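Local coordinates for periplasmic binding protein component of an ABC type zinc uptake transporter (Synechocystis sp., PDB 2OV3) that binds zinc in the periplasm and probably delivers it to the membrane part of an ABC transporter for uptake into the cell, at residues Val109-Gln112 and Ala113-Ala117; Ala117-Leu120 and Ala121-Asp124; Leu194-Leu197 and Ile198-Lys202. All blocks are in the same frame, centred on the assembly; numbering follows the deposited sequence.

Contact 1: Val109-Gln112 and Ala113-Ala117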
ATOM      1  N   VAL A 109      -6.898   5.765  -4.105  1.00 16.47           N
ATOM      2  CA  VAL A 109      -6.183   6.816  -3.397  1.00 16.32           C
ATOM      3  C   VAL A 109      -6.918   8.144  -3.601  1.00 18.01           C
ATOM      4  O   VAL A 109      -6.929   8.996  -2.706  1.00 18.41           O
ATOM      5  CB  VAL A 109      -4.718   6.925  -3.879  1.00 14.04           C
ATOM      6  CG1 VAL A 109      -4.105   8.256  -3.455  1.00 13.69           C
ATOM      7  CG2 VAL A 109      -3.924   5.782  -3.303  1.00 10.39           C
ATOM      8  N   LYS A 110      -7.538   8.316  -4.770  1.00 17.17           N
ATOM      9  CA  LYS A 110      -8.301   9.534  -5.054  1.00 18.02           C
ATOM     10  C   LYS A 110      -9.267   9.777  -3.903  1.00 18.21           C
ATOM     11  O   LYS A 110      -9.440  10.906  -3.439  1.00 21.00           O
ATOM     12  CB  LYS A 110      -9.125   9.393  -6.338  1.00 15.97           C
ATOM     13  CG  LYS A 110      -8.338   9.245  -7.605  1.00 16.11           C
ATOM     14  CD  LYS A 110      -9.277   9.220  -8.807  1.00 15.87           C
ATOM     15  CE  LYS A 110      -8.506   8.942 -10.095  1.00 18.54           C
ATOM     16  NZ  LYS A 110      -9.371   8.945 -11.329  1.00 18.17           N
ATOM     17  N   ARG A 111      -9.901   8.707  -3.448  1.00 20.34           N
ATOM     18  CA  ARG A 111     -10.852   8.818  -2.364  1.00 23.02           C
ATOM     19  C   ARG A 111     -10.098   9.136  -1.081  1.00 22.30           C
ATOM     20  O   ARG A 111     -10.499  10.022  -0.327  1.00 23.24           O
ATOM     21  CB  ARG A 111     -11.643   7.515  -2.212  1.00 24.67           C
ATOM     22  CG  ARG A 111     -13.045   7.736  -1.663  1.00 29.01           C
ATOM     23  CD  ARG A 111     -13.015   8.448  -0.325  1.00 32.11           C
ATOM     24  NE  ARG A 111     -14.212   9.251  -0.119  1.00 37.85           N
ATOM     25  CZ  ARG A 111     -14.584  10.252  -0.913  1.00 40.83           C
ATOM     26  NH1 ARG A 111     -13.848  10.573  -1.967  1.00 43.30           N
ATOM     27  NH2 ARG A 111     -15.694  10.931  -0.657  1.00 42.76           N
ATOM     28  N   GLN A 112      -8.995   8.430  -0.843  1.00 21.84           N
ATOM     29  CA  GLN A 112      -8.207   8.669   0.363  1.00 21.51           C
ATOM     30  C   GLN A 112      -7.748  10.124   0.466  1.00 22.10           C
ATOM     31  O   GLN A 112      -7.918  10.760   1.502  1.00 21.78           O
ATOM     32  CB  GLN A 112      -6.989   7.741   0.404  1.00 19.07           C
ATOM     33  CG  GLN A 112      -7.344   6.292   0.654  1.00 15.82           C
ATOM     34  CD  GLN A 112      -6.318   5.351   0.086  1.00 15.33           C
ATOM     35  OE1 GLN A 112      -5.160   5.343   0.507  1.00 14.64           O
ATOM     36  NE2 GLN A 112      -6.735   4.549  -0.888  1.00 11.61           N
ATOM     37  N   ALA A 113      -7.173  10.659  -0.603  1.00 21.98           N
ATOM     38  CA  ALA A 113      -6.712  12.037  -0.556  1.00 23.39           C
ATOM     39  C   ALA A 113      -7.875  12.997  -0.300  1.00 23.78           C
ATOM     40  O   ALA A 113      -7.739  13.974   0.441  1.00 24.63           O
ATOM     41  CB  ALA A 113      -5.998  12.412  -1.854  1.00 21.85           C
ATOM     42  N   THR A 114      -9.017  12.712  -0.913  1.00 22.08           N
ATOM     43  CA  THR A 114     -10.197  13.551  -0.767  1.00 20.58           C
ATOM     44  C   THR A 114     -10.657  13.610   0.676  1.00 20.38           C
ATOM     45  O   THR A 114     -11.166  14.630   1.149  1.00 20.45           O
ATOM     46  CB  THR A 114     -11.352  13.027  -1.637  1.00 19.04           C
ATOM     47  OG1 THR A 114     -10.937  13.009  -3.004  1.00 14.87           O
ATOM     48  CG2 THR A 114     -12.572  13.919  -1.511  1.00 18.72           C
ATOM     49  N   THR A 115     -10.485  12.511   1.386  1.00 22.65           N
ATOM     50  CA  THR A 115     -10.875  12.496   2.780  1.00 23.76           C
ATOM     51  C   THR A 115      -9.851  13.273   3.596  1.00 24.50           C
ATOM     52  O   THR A 115     -10.207  13.955   4.554  1.00 24.10           O
ATOM     53  CB  THR A 115     -10.976  11.066   3.300  1.00 25.40           C
ATOM     54  OG1 THR A 115     -12.015  10.378   2.583  1.00 25.49           O
ATOM     55  CG2 THR A 115     -11.299  11.068   4.788  1.00 22.84           C
ATOM     56  N   ILE A 116      -8.583  13.184   3.205  1.00 24.55           N
ATOM     57  CA  ILE A 116      -7.536  13.895   3.934  1.00 25.98           C
ATOM     58  C   ILE A 116      -7.713  15.397   3.818  1.00 25.50           C
ATOM     59  O   ILE A 116      -7.681  16.119   4.813  1.00 25.32           O
ATOM     60  CB  ILE A 116      -6.142  13.582   3.392  1.00 26.49           C
ATOM     61  CG1 ILE A 116      -5.878  12.077   3.444  1.00 25.60           C
ATOM     62  CG2 ILE A 116      -5.109  14.369   4.179  1.00 26.95           C
ATOM     63  CD1 ILE A 116      -6.232  11.444   4.753  1.00 27.15           C
ATOM     64  N   ALA A 117      -7.871  15.849   2.579  1.00 25.55           N
ATOM     65  CA  ALA A 117      -8.049  17.259   2.268  1.00 25.65           C
ATOM     66  C   ALA A 117      -9.248  17.814   3.030  1.00 25.41           C
ATOM     67  O   ALA A 117      -9.134  18.809   3.749  1.00 23.22           O
ATOM     68  CB  ALA A 117      -8.251  17.426   0.767  1.00 23.26           C
TER

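Contact 2: Ala117-Leu120 and Ala121-Asp124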
ATOM      1  N   ALA A 117      -7.871  15.849   2.579  1.00 25.55           N
ATOM      2  CA  ALA A 117      -8.049  17.259   2.268  1.00 25.65           C
ATOM      3  C   ALA A 117      -9.248  17.814   3.030  1.00 25.41           C
ATOM      4  O   ALA A 117      -9.134  18.809   3.749  1.00 23.22           O
ATOM      5  CB  ALA A 117      -8.251  17.426   0.767  1.00 23.26           C
ATOM      6  N   LYS A 118     -10.393  17.158   2.874  1.00 25.77           N
ATOM      7  CA  LYS A 118     -11.596  17.582   3.557  1.00 26.97           C
ATOM      8  C   LYS A 118     -11.294  17.790   5.043  1.00 27.84           C
ATOM      9  O   LYS A 118     -11.664  18.809   5.624  1.00 28.00           O
ATOM     10  CB  LYS A 118     -12.689  16.529   3.384  1.00 29.10           C
ATOM     11  CG  LYS A 118     -14.036  16.922   3.953  1.00 31.55           C
ATOM     12  CD  LYS A 118     -15.062  15.813   3.757  1.00 33.83           C
ATOM     13  CE  LYS A 118     -16.431  16.245   4.265  1.00 36.17           C
ATOM     14  NZ  LYS A 118     -16.366  16.685   5.693  1.00 36.57           N
ATOM     15  N   GLU A 119     -10.595  16.833   5.645  1.00 27.02           N
ATOM     16  CA  GLU A 119     -10.267  16.907   7.057  1.00 28.98           C
ATOM     17  C   GLU A 119      -9.245  17.995   7.411  1.00 28.13           C
ATOM     18  O   GLU A 119      -9.330  18.599   8.477  1.00 25.17           O
ATOM     19  CB  GLU A 119      -9.796  15.534   7.538  1.00 32.80           C
ATOM     20  CG  GLU A 119     -10.877  14.459   7.380  1.00 39.37           C
ATOM     21  CD  GLU A 119     -12.078  14.693   8.292  1.00 43.84           C
ATOM     22  OE1 GLU A 119     -11.993  14.327   9.488  1.00 46.37           O
ATOM     23  OE2 GLU A 119     -13.096  15.259   7.822  1.00 45.10           O
ATOM     24  N   LEU A 120      -8.287  18.245   6.525  1.00 26.95           N
ATOM     25  CA  LEU A 120      -7.295  19.274   6.766  1.00 28.36           C
ATOM     26  C   LEU A 120      -7.945  20.659   6.679  1.00 30.87           C
ATOM     27  O   LEU A 120      -7.532  21.600   7.364  1.00 31.02           O
ATOM     28  CB  LEU A 120      -6.143  19.165   5.755  1.00 26.23           C
ATOM     29  CG  LEU A 120      -5.144  18.007   5.916  1.00 25.01           C
ATOM     30  CD1 LEU A 120      -4.141  18.015   4.769  1.00 22.47           C
ATOM     31  CD2 LEU A 120      -4.408  18.130   7.257  1.00 23.37           C
ATOM     32  N   ALA A 121      -8.970  20.780   5.840  1.00 31.41           N
ATOM     33  CA  ALA A 121      -9.677  22.046   5.670  1.00 32.03           C
ATOM     34  C   ALA A 121     -10.559  22.358   6.867  1.00 33.51           C
ATOM     35  O   ALA A 121     -10.971  23.498   7.062  1.00 34.56           O
ATOM     36  CB  ALA A 121     -10.522  22.015   4.410  1.00 31.94           C
ATOM     37  N   GLU A 122     -10.856  21.347   7.673  1.00 34.36           N
ATOM     38  CA  GLU A 122     -11.694  21.558   8.838  1.00 35.68           C
ATOM     39  C   GLU A 122     -10.869  22.067  10.003  1.00 35.34           C
ATOM     40  O   GLU A 122     -11.357  22.824  10.841  1.00 36.04           O
ATOM     41  CB  GLU A 122     -12.385  20.259   9.236  1.00 37.36           C
ATOM     42  CG  GLU A 122     -13.253  19.660   8.152  1.00 42.78           C
ATOM     43  CD  GLU A 122     -13.753  18.272   8.523  1.00 46.39           C
ATOM     44  OE1 GLU A 122     -14.460  17.645   7.696  1.00 46.40           O
ATOM     45  OE2 GLU A 122     -13.432  17.810   9.646  1.00 48.84           O
ATOM     46  N   LEU A 123      -9.606  21.667  10.049  1.00 34.53           N
ATOM     47  CA  LEU A 123      -8.733  22.084  11.142  1.00 34.21           C
ATOM     48  C   LEU A 123      -8.064  23.401  10.827  1.00 32.56           C
ATOM     49  O   LEU A 123      -7.693  24.161  11.722  1.00 32.19           O
ATOM     50  CB  LEU A 123      -7.662  21.020  11.381  1.00 34.97           C
ATOM     51  CG  LEU A 123      -8.188  19.614  11.658  1.00 34.15           C
ATOM     52  CD1 LEU A 123      -7.016  18.669  11.698  1.00 36.10           C
ATOM     53  CD2 LEU A 123      -8.971  19.574  12.958  1.00 33.55           C
ATOM     54  N   ASP A 124      -7.914  23.650   9.533  1.00 32.42           N
ATOM     55  CA  ASP A 124      -7.264  24.854   9.047  1.00 31.19           C
ATOM     56  C   ASP A 124      -8.054  25.455   7.887  1.00 31.17           C
ATOM     57  O   ASP A 124      -7.629  25.387   6.730  1.00 31.17           O
ATOM     58  CB  ASP A 124      -5.852  24.502   8.599  1.00 29.30           C
ATOM     59  CG  ASP A 124      -4.997  25.714   8.411  1.00 29.52           C
ATOM     60  OD1 ASP A 124      -5.191  26.680   9.182  1.00 29.70           O
ATOM     61  OD2 ASP A 124      -4.120  25.698   7.519  1.00 29.31           O
TER

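Contact 3: Leu194-Leu197 and Ile198-Lys202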
ATOM      1  N   LEU A 194       2.654 -24.632  -0.924  1.00 37.38           N
ATOM      2  CA  LEU A 194       3.670 -23.960  -1.717  1.00 36.02           C
ATOM      3  C   LEU A 194       4.121 -24.852  -2.869  1.00 35.40           C
ATOM      4  O   LEU A 194       4.761 -24.390  -3.815  1.00 35.19           O
ATOM      5  CB  LEU A 194       4.872 -23.577  -0.846  1.00 36.41           C
ATOM      6  CG  LEU A 194       5.085 -22.072  -0.636  1.00 35.93           C
ATOM      7  CD1 LEU A 194       3.766 -21.412  -0.270  1.00 35.06           C
ATOM      8  CD2 LEU A 194       6.134 -21.838   0.443  1.00 35.07           C
ATOM      9  N   LYS A 195       3.791 -26.134  -2.789  1.00 33.86           N
ATOM     10  CA  LYS A 195       4.161 -27.055  -3.852  1.00 33.49           C
ATOM     11  C   LYS A 195       3.140 -26.912  -4.984  1.00 31.39           C
ATOM     12  O   LYS A 195       3.488 -26.925  -6.163  1.00 30.05           O
ATOM     13  CB  LYS A 195       4.182 -28.503  -3.341  1.00 35.63           C
ATOM     14  CG  LYS A 195       4.559 -29.526  -4.408  1.00 35.24           C
ATOM     15  CD  LYS A 195       5.986 -29.310  -4.910  1.00 36.64           C
ATOM     16  CE  LYS A 195       6.277 -30.185  -6.118  1.00 35.78           C
ATOM     17  NZ  LYS A 195       5.824 -31.595  -5.916  1.00 36.99           N
ATOM     18  N   GLN A 196       1.874 -26.780  -4.610  1.00 28.44           N
ATOM     19  CA  GLN A 196       0.815 -26.601  -5.586  1.00 27.15           C
ATOM     20  C   GLN A 196       1.065 -25.291  -6.333  1.00 25.15           C
ATOM     21  O   GLN A 196       0.792 -25.186  -7.527  1.00 25.33           O
ATOM     22  CB  GLN A 196      -0.541 -26.538  -4.891  1.00 29.07           C
ATOM     23  CG  GLN A 196      -1.644 -25.971  -5.756  1.00 33.84           C
ATOM     24  CD  GLN A 196      -2.195 -26.984  -6.734  1.00 37.81           C
ATOM     25  OE1 GLN A 196      -3.056 -27.797  -6.379  1.00 37.11           O
ATOM     26  NE2 GLN A 196      -1.694 -26.954  -7.976  1.00 39.27           N
ATOM     27  N   LEU A 197       1.577 -24.293  -5.618  1.00 21.02           N
ATOM     28  CA  LEU A 197       1.868 -23.010  -6.223  1.00 20.30           C
ATOM     29  C   LEU A 197       2.964 -23.183  -7.273  1.00 20.79           C
ATOM     30  O   LEU A 197       2.854 -22.672  -8.388  1.00 20.23           O
ATOM     31  CB  LEU A 197       2.291 -21.999  -5.145  1.00 19.34           C
ATOM     32  CG  LEU A 197       2.778 -20.603  -5.576  1.00 18.53           C
ATOM     33  CD1 LEU A 197       2.618 -19.594  -4.426  1.00 16.73           C
ATOM     34  CD2 LEU A 197       4.227 -20.696  -5.997  1.00 17.28           C
ATOM     35  N   ILE A 198       4.013 -23.925  -6.927  1.00 22.92           N
ATOM     36  CA  ILE A 198       5.114 -24.160  -7.858  1.00 23.96           C
ATOM     37  C   ILE A 198       4.673 -24.891  -9.119  1.00 24.07           C
ATOM     38  O   ILE A 198       5.102 -24.547 -10.219  1.00 24.47           O
ATOM     39  CB  ILE A 198       6.231 -24.984  -7.218  1.00 23.72           C
ATOM     40  CG1 ILE A 198       6.806 -24.228  -6.021  1.00 25.72           C
ATOM     41  CG2 ILE A 198       7.329 -25.263  -8.247  1.00 24.68           C
ATOM     42  CD1 ILE A 198       7.921 -24.958  -5.330  1.00 25.20           C
ATOM     43  N   ASP A 199       3.841 -25.913  -8.965  1.00 25.57           N
ATOM     44  CA  ASP A 199       3.387 -26.659 -10.129  1.00 28.09           C
ATOM     45  C   ASP A 199       2.470 -25.806 -10.986  1.00 28.16           C
ATOM     46  O   ASP A 199       2.498 -25.890 -12.211  1.00 27.78           O
ATOM     47  CB  ASP A 199       2.664 -27.944  -9.714  1.00 30.57           C
ATOM     48  CG  ASP A 199       3.586 -28.941  -9.019  1.00 32.18           C
ATOM     49  OD1 ASP A 199       4.806 -28.963  -9.333  1.00 32.85           O
ATOM     50  OD2 ASP A 199       3.089 -29.714  -8.175  1.00 34.18           O
ATOM     51  N   THR A 200       1.663 -24.973 -10.343  1.00 29.19           N
ATOM     52  CA  THR A 200       0.758 -24.112 -11.083  1.00 30.56           C
ATOM     53  C   THR A 200       1.583 -23.114 -11.884  1.00 30.49           C
ATOM     54  O   THR A 200       1.290 -22.829 -13.047  1.00 30.11           O
ATOM     55  CB  THR A 200      -0.178 -23.363 -10.129  1.00 31.63           C
ATOM     56  OG1 THR A 200      -1.115 -24.289  -9.565  1.00 33.04           O
ATOM     57  CG2 THR A 200      -0.928 -22.262 -10.869  1.00 30.32           C
ATOM     58  N   ALA A 201       2.627 -22.600 -11.244  1.00 30.27           N
ATOM     59  CA  ALA A 201       3.523 -21.639 -11.869  1.00 29.58           C
ATOM     60  C   ALA A 201       4.211 -22.256 -13.086  1.00 28.22           C
ATOM     61  O   ALA A 201       4.196 -21.675 -14.164  1.00 29.20           O
ATOM     62  CB  ALA A 201       4.565 -21.168 -10.856  1.00 30.36           C
ATOM     63  N   LYS A 202       4.819 -23.424 -12.913  1.00 26.99           N
ATOM     64  CA  LYS A 202       5.498 -24.078 -14.028  1.00 28.25           C
ATOM     65  C   LYS A 202       4.579 -24.269 -15.238  1.00 27.20           C
ATOM     66  O   LYS A 202       4.970 -23.987 -16.369  1.00 26.12           O
ATOM     67  CB  LYS A 202       6.048 -25.442 -13.612  1.00 28.54           C
ATOM     68  CG  LYS A 202       7.167 -25.393 -12.598  1.00 30.85           C
ATOM     69  CD  LYS A 202       7.713 -26.790 -12.351  1.00 32.60           C
ATOM     70  CE  LYS A 202       8.897 -26.751 -11.398  1.00 34.20           C
ATOM     71  NZ  LYS A 202       9.552 -28.084 -11.231  1.00 35.91           N
TER

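Contact 1: Val109-Gln112 and Ala113-Ala117
Thr114 turns its hydroxyl back along the helix onto the carbonyl oxygen of Lys110, one turn earlier. OG1 donates to Lys110 O at 2.6 Å. The torsion explains this: OG1 lies anti to the carbonyl carbon of Thr114 (chi1 -59°), beside its own backbone N. Lys110 O also accepts the regular helical bond from Thr114 N, at 3.1 Å. The two donors reach this oxygen from opposite faces of its carbonyl plane, so one acceptor is gripped twice; the OG1 bond helps hold the side-chain rotation.

The same torsion leaves CG2 of Thr114 on the other branch, where it meets Arg111. Arg111 NH1 lies 3.5 Å from Thr114 CB and 3.6 Å from Thr114 CG2. The arginine starts away from the following turn, but its chain bends at chi2 (-57°) and folds back. Its guanidinium lies obliquely to the threonine atoms. Nearer the backbone of the arginine, CD passes 3.6 Å from Thr115 OG1, and these two side chains cross at about a right angle.

All of this lies on helix 106-123, in the half of the solute-binding fold that supplies His37 and His101 to the zinc site. The backbone follows the alpha-helical i to i+4 pattern. Ala113 N bonds to Val109 O at 2.7 Å, and Ile116 N to Gln112 O at 3.0 Å. Ile116 CG1 also comes close to Gln112 O, at 3.1 Å.

The Gln112 chain, extended beyond CG, carries its amide to the loop at Ile102. NE2 donates to Ile102 O, in the segment that follows the zinc ligand His101. The buried face of the helix is covered on two sides. Ala113 touches Phe138 of helix 128-153 and Ile19 of helix 10-20, while Ile116 touches Leu16.

Contact 2: Ala117-Leu120 and Ala121-Asp124
Lys118 and Glu122, one helical turn apart, form the salt bridge of this contact. Lys118 NZ donates to Glu122 OE1 at 2.9 Å and meets that oxygen nearly along its C-O axis. The lysine chain is extended until its last torsion, where it bends (chi4 -55°) and brings NZ up to the carboxylate. The two side chains cross obliquely. Glu122 reaches back with an extended chain, and its CG lies 3.1 Å from Lys118 O.

A second acidic group crowds the same carboxylate. Glu119 OE2 is 2.8 Å from Glu122 OE1, a pair of like charges. The two glutamates run side by side and point the same way, with their carboxylate planes 81° apart. Glu119 gets there through a bend at chi2. Such closeness should be costly if both groups are charged. The ammonium of Lys118 probably offsets part of it, and a shared proton is possible.

The backbone bonds record the end of helix 106-123. Ala121 N still makes a regular bond to Ala117 O at 2.9 Å. After it, Glu122 N and Leu123 N make only weak bonds, to the carbonyls of Lys118, Glu119 and Leu120. Asp124, the first residue to leave helical backbone angles, donates its N to Leu120 O at 3.0 Å. Its carboxylate turns to what follows: OD2 accepts from Asn127 ND2 and is hydrogen-bonded to Tyr131 OH.

Within the turn a leucine side chain meets the main chain: Leu123 CG lies 3.5 Å from Glu119 O. The apolar side of the turn faces the rest of the domain. Leu120 packs on Ile5 of strand 3-7, Leu16 and Ile19 of helix 10-20, and Tyr131 of helix 128-153. Leu123 touches Met3, at the start of the same strand.

Contact 3: Leu194-Leu197 and Ile198-Lys202
Gln196 and Thr200 cross obliquely on one face of helix 193-204. Gln196 begins with CG anti to its backbone N (chi1 164°) and then bends at chi2, which brings its amide close to Thr200. NE2 comes within 3.2 Å of Thr200 OG1. The threonine hydroxyl itself turns back to the main chain. OG1 donates to Gln196 O at 2.9 Å, and Thr200 N donates to the same oxygen at 3.0 Å. The two donors approach from opposite faces of the carbonyl plane. The OG1 bond favours this rotation of the Thr200 side chain.

Lys195 and Asp199 make a second oblique pair. The lysine chain bends twice, at chi2 and chi4, and lays its CE beside the carboxylate, 3.7 Å from Asp199 OD1. Its ammonium stays farther off: NZ is 4.0 Å from Asp199 OD2, beyond salt-bridge range. Any attraction between these charges is therefore probably loose. In the main chain, Asp199 N bonds to Lys195 O in the usual helical way.

Ile198 is set differently. Its CG1 lies beside its own backbone N, which brings that carbon to 3.0 Å from Leu194 O. Ile198 N also donates to this oxygen, at 3.2 Å, from above the carbonyl plane. Leu197 and Ile198 touch only lightly through their branches, with Leu197 CD2 4.4 Å from Ile198 CG1.

The helix is amphipathic, and its apolar side packs on helix 218-227 and on loop residues, within the half built on the second parallel sheet. Leu194 and Ile198 pack on Ile223 of helix 218-227. Ile198 and Ala201 reach Ile227 of that helix. Leu194 and Leu197 also meet Ile182, just past strand 178-181. In chain order the helix connects strand 178-181 to strand 208-212, as in a beta-alpha-beta crossover, and lies beside the helix that precedes strand 230-234.

How the contacts relate
Contacts 1 and 2 are successive parts of helix 106-123. They share Ala117, and their centres are about 11 Å apart. Contact 1 comes first, nearer the zinc site, and contact 2 closes the helix. Both lie against helices 10-20 and 128-153. Contact 3 comes later in the chain, on helix 193-204, which belongs with the second four-stranded parallel sheet. Its centre is about 39 Å from that of contact 1 and about 49 Å from that of contact 2, on the opposite side of the chain's centre. The contacts thus sample both halves of the protein, whose residues His37, His101 and His165 bind zinc between them.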